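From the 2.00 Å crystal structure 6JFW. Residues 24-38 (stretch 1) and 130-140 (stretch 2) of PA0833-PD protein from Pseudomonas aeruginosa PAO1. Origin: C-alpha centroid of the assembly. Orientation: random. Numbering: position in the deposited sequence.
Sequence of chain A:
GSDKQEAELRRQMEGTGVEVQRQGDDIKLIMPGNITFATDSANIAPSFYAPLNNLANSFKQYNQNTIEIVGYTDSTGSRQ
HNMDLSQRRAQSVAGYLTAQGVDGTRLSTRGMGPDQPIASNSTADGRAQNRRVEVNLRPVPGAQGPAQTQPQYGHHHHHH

Stretch 1 24-38: GDDIKLIMPGNITFA
Stretch 2 (130-140) NRRVEVNLRPV

Residues 26-32 and 132-139 form neighbouring antiparallel strands whose axes approach to 4.6 Å, with 165° between their N-to-C directions. The register pairs I27 with L137, K28 with N136, L29 with V135, I30 with E134, M31 with V133 and P32 with R132. CA-CA separations alternate accordingly, as in the hydrogen-bonded pair I27 CA to L137 CA (5.1 Å) and the non-hydrogen-bonded pair P32 CA to R132 CA (4.4 Å). Phi/psi values are extended throughout, near -110/125 over most of both strands, with R132 flatter at -162/164.

Three pairs each close a two-bond ring: I27 N to L137 O (3.1 Å) and L137 N to I27 O (2.8 Å); L29 N to V135 O and V135 N to L29 O (both 2.9 Å); M31 N to V133 O (2.8 Å) and V133 N to M31 O (3.0 Å). Between the rings, CA-H groups lean on the same carbonyls, most closely E134 CA on L29 O at 3.2 Å.

I27, L29, M31, V133, V135 and L137 share one buried, apolar face. I27, L29 and L137 are all m,t, and V133 and V135 are both t. The I27 and L137 stems meet CB to CB at 4.3 Å, while L29 CD1 reaches V135 CB at 4.1 Å. M31 (m,t, chi3 25°) fills the space beside both valines, its SD lying 3.9 Å from V135 CG2 and its CE 4.3 Å from V133 CG1. The other methyl of V133, CG2, abuts the edge of the F37 ring, 3.8 Å from CE2; F37 has chi1 -61° and chi2 -74°.

The opposite face carries K28, I30, P32, R132, E134 and N136. The end of E134 (m,t, chi3 2°) comes nearer the first strand, bringing OE2 to 3.3 Å from I30 CD1 (I30 m,m). R132 (chi1 76°, chi2 -140°) grips that same oxygen, NE to OE2 2.7 Å, in a salt bridge along its own strand. K28 (t,t,m,t) lays its CE 3.4 Å from N136 OD1, and its NZ makes a long salt bridge to E134 OE1 at 3.9 Å.

At the open end, D26 OD2 sits over one face of the R138 guanidinium, 3.7 Å from NH2: a long, purely electrostatic salt bridge. P139 CG nestles 3.4 Å from D25 O.

At the other end, P32 is the N-cap of helix 33-36, and T36 OG1 donates to P32 O at 2.8 Å. G33 N donates to R131 O at 2.9 Å. A CB on G33 would lie 3.0 Å from R131 O, a clash, so the absent side chain leaves room for this carbonyl.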

# COMPACT_ATOMS: atom_id res chain seq x y z
N GLY A 24 16.78 -2.29 -1.13
CA GLY A 24 17.91 -1.43 -0.82
C GLY A 24 17.68 -0.73 0.50
O GLY A 24 17.42 -1.36 1.54
N ASP A 25 17.75 0.61 0.48
CA ASP A 25 17.52 1.40 1.68
C ASP A 25 16.07 1.37 2.13
O ASP A 25 15.79 1.67 3.29
CB ASP A 25 17.95 2.85 1.44
CG ASP A 25 19.43 2.98 1.13
OD1 ASP A 25 20.22 2.15 1.63
OD2 ASP A 25 19.81 3.91 0.38
N ASP A 26 15.14 1.00 1.25
CA ASP A 26 13.72 1.17 1.48
C ASP A 26 13.04 -0.13 1.91
O ASP A 26 13.53 -1.23 1.66
CB ASP A 26 13.03 1.71 0.23
CG ASP A 26 13.60 3.03 -0.24
OD1 ASP A 26 14.33 3.67 0.54
OD2 ASP A 26 13.31 3.42 -1.39
N ILE A 27 11.88 0.03 2.55
CA ILE A 27 10.95 -1.05 2.82
C ILE A 27 9.69 -0.78 2.01
O ILE A 27 9.15 0.33 2.05
CB ILE A 27 10.62 -1.16 4.32
CG1 ILE A 27 11.90 -1.36 5.14
CG2 ILE A 27 9.63 -2.30 4.57
CD1 ILE A 27 11.66 -1.37 6.64
N LYS A 28 9.22 -1.79 1.29
CA LYS A 28 8.00 -1.68 0.49
C LYS A 28 6.99 -2.71 0.97
O LYS A 28 7.33 -3.89 1.14
CB LYS A 28 8.29 -1.89 -1.00
CG LYS A 28 7.04 -1.90 -1.86
CD LYS A 28 7.35 -2.38 -3.26
CE LYS A 28 8.14 -1.36 -4.05
NZ LYS A 28 8.61 -1.92 -5.34
N LEU A 29 5.76 -2.26 1.18
CA LEU A 29 4.65 -3.12 1.57
C LEU A 29 3.67 -3.22 0.41
O LEU A 29 3.13 -2.20 -0.03
CB LEU A 29 3.96 -2.58 2.83
CG LEU A 29 4.92 -2.27 3.98
CD1 LEU A 29 4.27 -1.34 4.99
CD2 LEU A 29 5.36 -3.56 4.66
N ILE A 30 3.46 -4.43 -0.09
CA ILE A 30 2.50 -4.69 -1.16
C ILE A 30 1.18 -5.12 -0.52
O ILE A 30 1.12 -6.14 0.16
CB ILE A 30 2.99 -5.77 -2.13
CG1 ILE A 30 4.39 -5.45 -2.64
CG2 ILE A 30 2.00 -5.92 -3.29
CD1 ILE A 30 4.43 -4.31 -3.60
N MET A 31 0.13 -4.34 -0.76
CA MET A 31 -1.19 -4.67 -0.25
C MET A 31 -2.10 -5.03 -1.41
O MET A 31 -2.57 -4.13 -2.13
CB MET A 31 -1.76 -3.49 0.55
CG MET A 31 -0.85 -3.11 1.73
SD MET A 31 -1.17 -1.51 2.50
CE MET A 31 -2.88 -1.25 2.10
N PRO A 32 -2.36 -6.31 -1.66
CA PRO A 32 -3.16 -6.69 -2.83
C PRO A 32 -4.58 -6.16 -2.73
O PRO A 32 -5.16 -6.07 -1.64
CB PRO A 32 -3.14 -8.23 -2.80
CG PRO A 32 -2.03 -8.60 -1.86
CD PRO A 32 -1.93 -7.48 -0.87
N GLY A 33 -5.14 -5.80 -3.88
CA GLY A 33 -6.47 -5.22 -3.90
C GLY A 33 -7.53 -6.15 -3.35
O GLY A 33 -8.46 -5.71 -2.68
N ASN A 34 -7.39 -7.45 -3.62
CA ASN A 34 -8.44 -8.40 -3.27
C ASN A 34 -8.62 -8.58 -1.77
O ASN A 34 -9.64 -9.11 -1.34
CB ASN A 34 -8.16 -9.76 -3.91
CG ASN A 34 -7.00 -10.48 -3.26
OD1 ASN A 34 -5.92 -9.92 -3.09
ND2 ASN A 34 -7.22 -11.74 -2.87
N ILE A 35 -7.65 -8.16 -0.96
CA ILE A 35 -7.76 -8.26 0.49
C ILE A 35 -7.81 -6.90 1.17
O ILE A 35 -8.18 -6.83 2.36
CB ILE A 35 -6.63 -9.11 1.10
CG1 ILE A 35 -5.29 -8.40 0.96
CG2 ILE A 35 -6.56 -10.47 0.42
CD1 ILE A 35 -4.77 -7.85 2.25
N THR A 36 -7.43 -5.82 0.48
CA THR A 36 -7.45 -4.49 1.06
C THR A 36 -8.79 -3.80 0.89
O THR A 36 -9.25 -3.08 1.78
CB THR A 36 -6.35 -3.63 0.43
OG1 THR A 36 -5.08 -4.29 0.57
CG2 THR A 36 -6.27 -2.27 1.09
N PHE A 37 -9.45 -4.03 -0.25
CA PHE A 37 -10.67 -3.31 -0.59
C PHE A 37 -11.82 -4.28 -0.77
O PHE A 37 -11.64 -5.43 -1.18
CB PHE A 37 -10.47 -2.48 -1.86
CG PHE A 37 -9.40 -1.45 -1.72
CD1 PHE A 37 -9.63 -0.30 -0.98
CD2 PHE A 37 -8.15 -1.63 -2.30
CE1 PHE A 37 -8.65 0.65 -0.83
CE2 PHE A 37 -7.16 -0.68 -2.15
CZ PHE A 37 -7.42 0.46 -1.41
N ALA A 38 -13.02 -3.78 -0.55
CA ALA A 38 -14.22 -4.52 -0.78
C ALA A 38 -14.59 -4.35 -2.27
O ALA A 38 -14.78 -3.27 -2.75
CB ALA A 38 -15.31 -3.98 0.10
N ASN A 130 -1.69 -6.95 -10.17
CA ASN A 130 -1.31 -5.57 -10.44
C ASN A 130 -2.22 -4.58 -9.73
O ASN A 130 -1.79 -3.46 -9.43
CB ASN A 130 -1.31 -5.32 -11.95
CG ASN A 130 -0.20 -6.08 -12.66
OD1 ASN A 130 0.85 -6.33 -12.07
ND2 ASN A 130 -0.43 -6.44 -13.91
N ARG A 131 -3.46 -4.97 -9.44
CA ARG A 131 -4.35 -4.15 -8.63
C ARG A 131 -3.90 -4.23 -7.18
O ARG A 131 -4.14 -5.22 -6.49
CB ARG A 131 -5.80 -4.61 -8.78
CG ARG A 131 -6.39 -4.35 -10.14
CD ARG A 131 -7.88 -4.62 -10.13
NE ARG A 131 -8.17 -6.02 -9.85
CZ ARG A 131 -8.33 -6.95 -10.78
NH1 ARG A 131 -8.59 -8.21 -10.43
NH2 ARG A 131 -8.24 -6.63 -12.06
N ARG A 132 -3.23 -3.18 -6.71
CA ARG A 132 -2.59 -3.20 -5.41
C ARG A 132 -2.33 -1.78 -4.96
O ARG A 132 -2.36 -0.84 -5.77
CB ARG A 132 -1.28 -3.99 -5.45
CG ARG A 132 -0.15 -3.21 -6.10
CD ARG A 132 0.72 -4.07 -7.00
NE ARG A 132 1.90 -3.34 -7.45
CZ ARG A 132 2.07 -2.86 -8.68
NH1 ARG A 132 1.13 -3.03 -9.60
NH2 ARG A 132 3.18 -2.20 -8.99
N VAL A 133 -2.06 -1.63 -3.67
CA VAL A 133 -1.54 -0.40 -3.10
C VAL A 133 -0.18 -0.72 -2.49
O VAL A 133 -0.03 -1.73 -1.80
CB VAL A 133 -2.49 0.21 -2.06
CG1 VAL A 133 -1.77 1.28 -1.24
CG2 VAL A 133 -3.71 0.81 -2.74
N GLU A 134 0.80 0.13 -2.76
CA GLU A 134 2.15 -0.03 -2.23
C GLU A 134 2.46 1.09 -1.26
O GLU A 134 2.13 2.26 -1.51
CB GLU A 134 3.18 -0.06 -3.37
CG GLU A 134 3.04 -1.27 -4.27
CD GLU A 134 4.11 -1.36 -5.35
OE1 GLU A 134 5.01 -0.49 -5.39
OE2 GLU A 134 4.06 -2.31 -6.15
N VAL A 135 3.06 0.74 -0.13
CA VAL A 135 3.53 1.70 0.86
C VAL A 135 5.04 1.63 0.89
O VAL A 135 5.62 0.62 1.32
CB VAL A 135 2.95 1.43 2.26
CG1 VAL A 135 3.44 2.48 3.24
CG2 VAL A 135 1.43 1.39 2.21
N ASN A 136 5.70 2.69 0.42
CA ASN A 136 7.15 2.77 0.41
C ASN A 136 7.62 3.58 1.60
O ASN A 136 7.15 4.71 1.82
CB ASN A 136 7.66 3.38 -0.90
CG ASN A 136 7.14 2.66 -2.12
OD1 ASN A 136 7.41 1.47 -2.32
ND2 ASN A 136 6.39 3.37 -2.96
N LEU A 137 8.54 3.02 2.38
CA LEU A 137 9.16 3.69 3.52
C LEU A 137 10.61 3.98 3.16
O LEU A 137 11.42 3.06 3.02
CB LEU A 137 9.06 2.83 4.78
CG LEU A 137 7.68 2.36 5.25
CD1 LEU A 137 7.81 1.40 6.42
CD2 LEU A 137 6.80 3.54 5.62
N ARG A 138 10.93 5.26 3.00
CA ARG A 138 12.25 5.71 2.63
C ARG A 138 12.92 6.44 3.78
O ARG A 138 12.33 7.39 4.31
CB ARG A 138 12.15 6.63 1.46
CG ARG A 138 13.42 7.25 1.22
CD ARG A 138 13.31 7.84 -0.08
NE ARG A 138 14.28 7.13 -0.94
CZ ARG A 138 14.17 6.96 -2.23
NH1 ARG A 138 13.08 7.42 -2.82
NH2 ARG A 138 15.01 6.28 -3.04
N PRO A 139 14.14 6.06 4.18
CA PRO A 139 14.78 6.76 5.31
C PRO A 139 15.04 8.22 4.96
O PRO A 139 15.23 8.58 3.80
CB PRO A 139 16.09 5.99 5.51
CG PRO A 139 15.96 4.74 4.71
CD PRO A 139 15.02 5.05 3.58
N VAL A 140 15.04 9.05 5.99
CA VAL A 140 15.42 10.45 5.86
C VAL A 140 16.68 10.67 6.68
O VAL A 140 16.98 9.88 7.60
CB VAL A 140 14.29 11.40 6.29
CG1 VAL A 140 13.04 11.16 5.47
CG2 VAL A 140 13.99 11.24 7.78
O HOH W 1 -5.57 -7.95 -6.16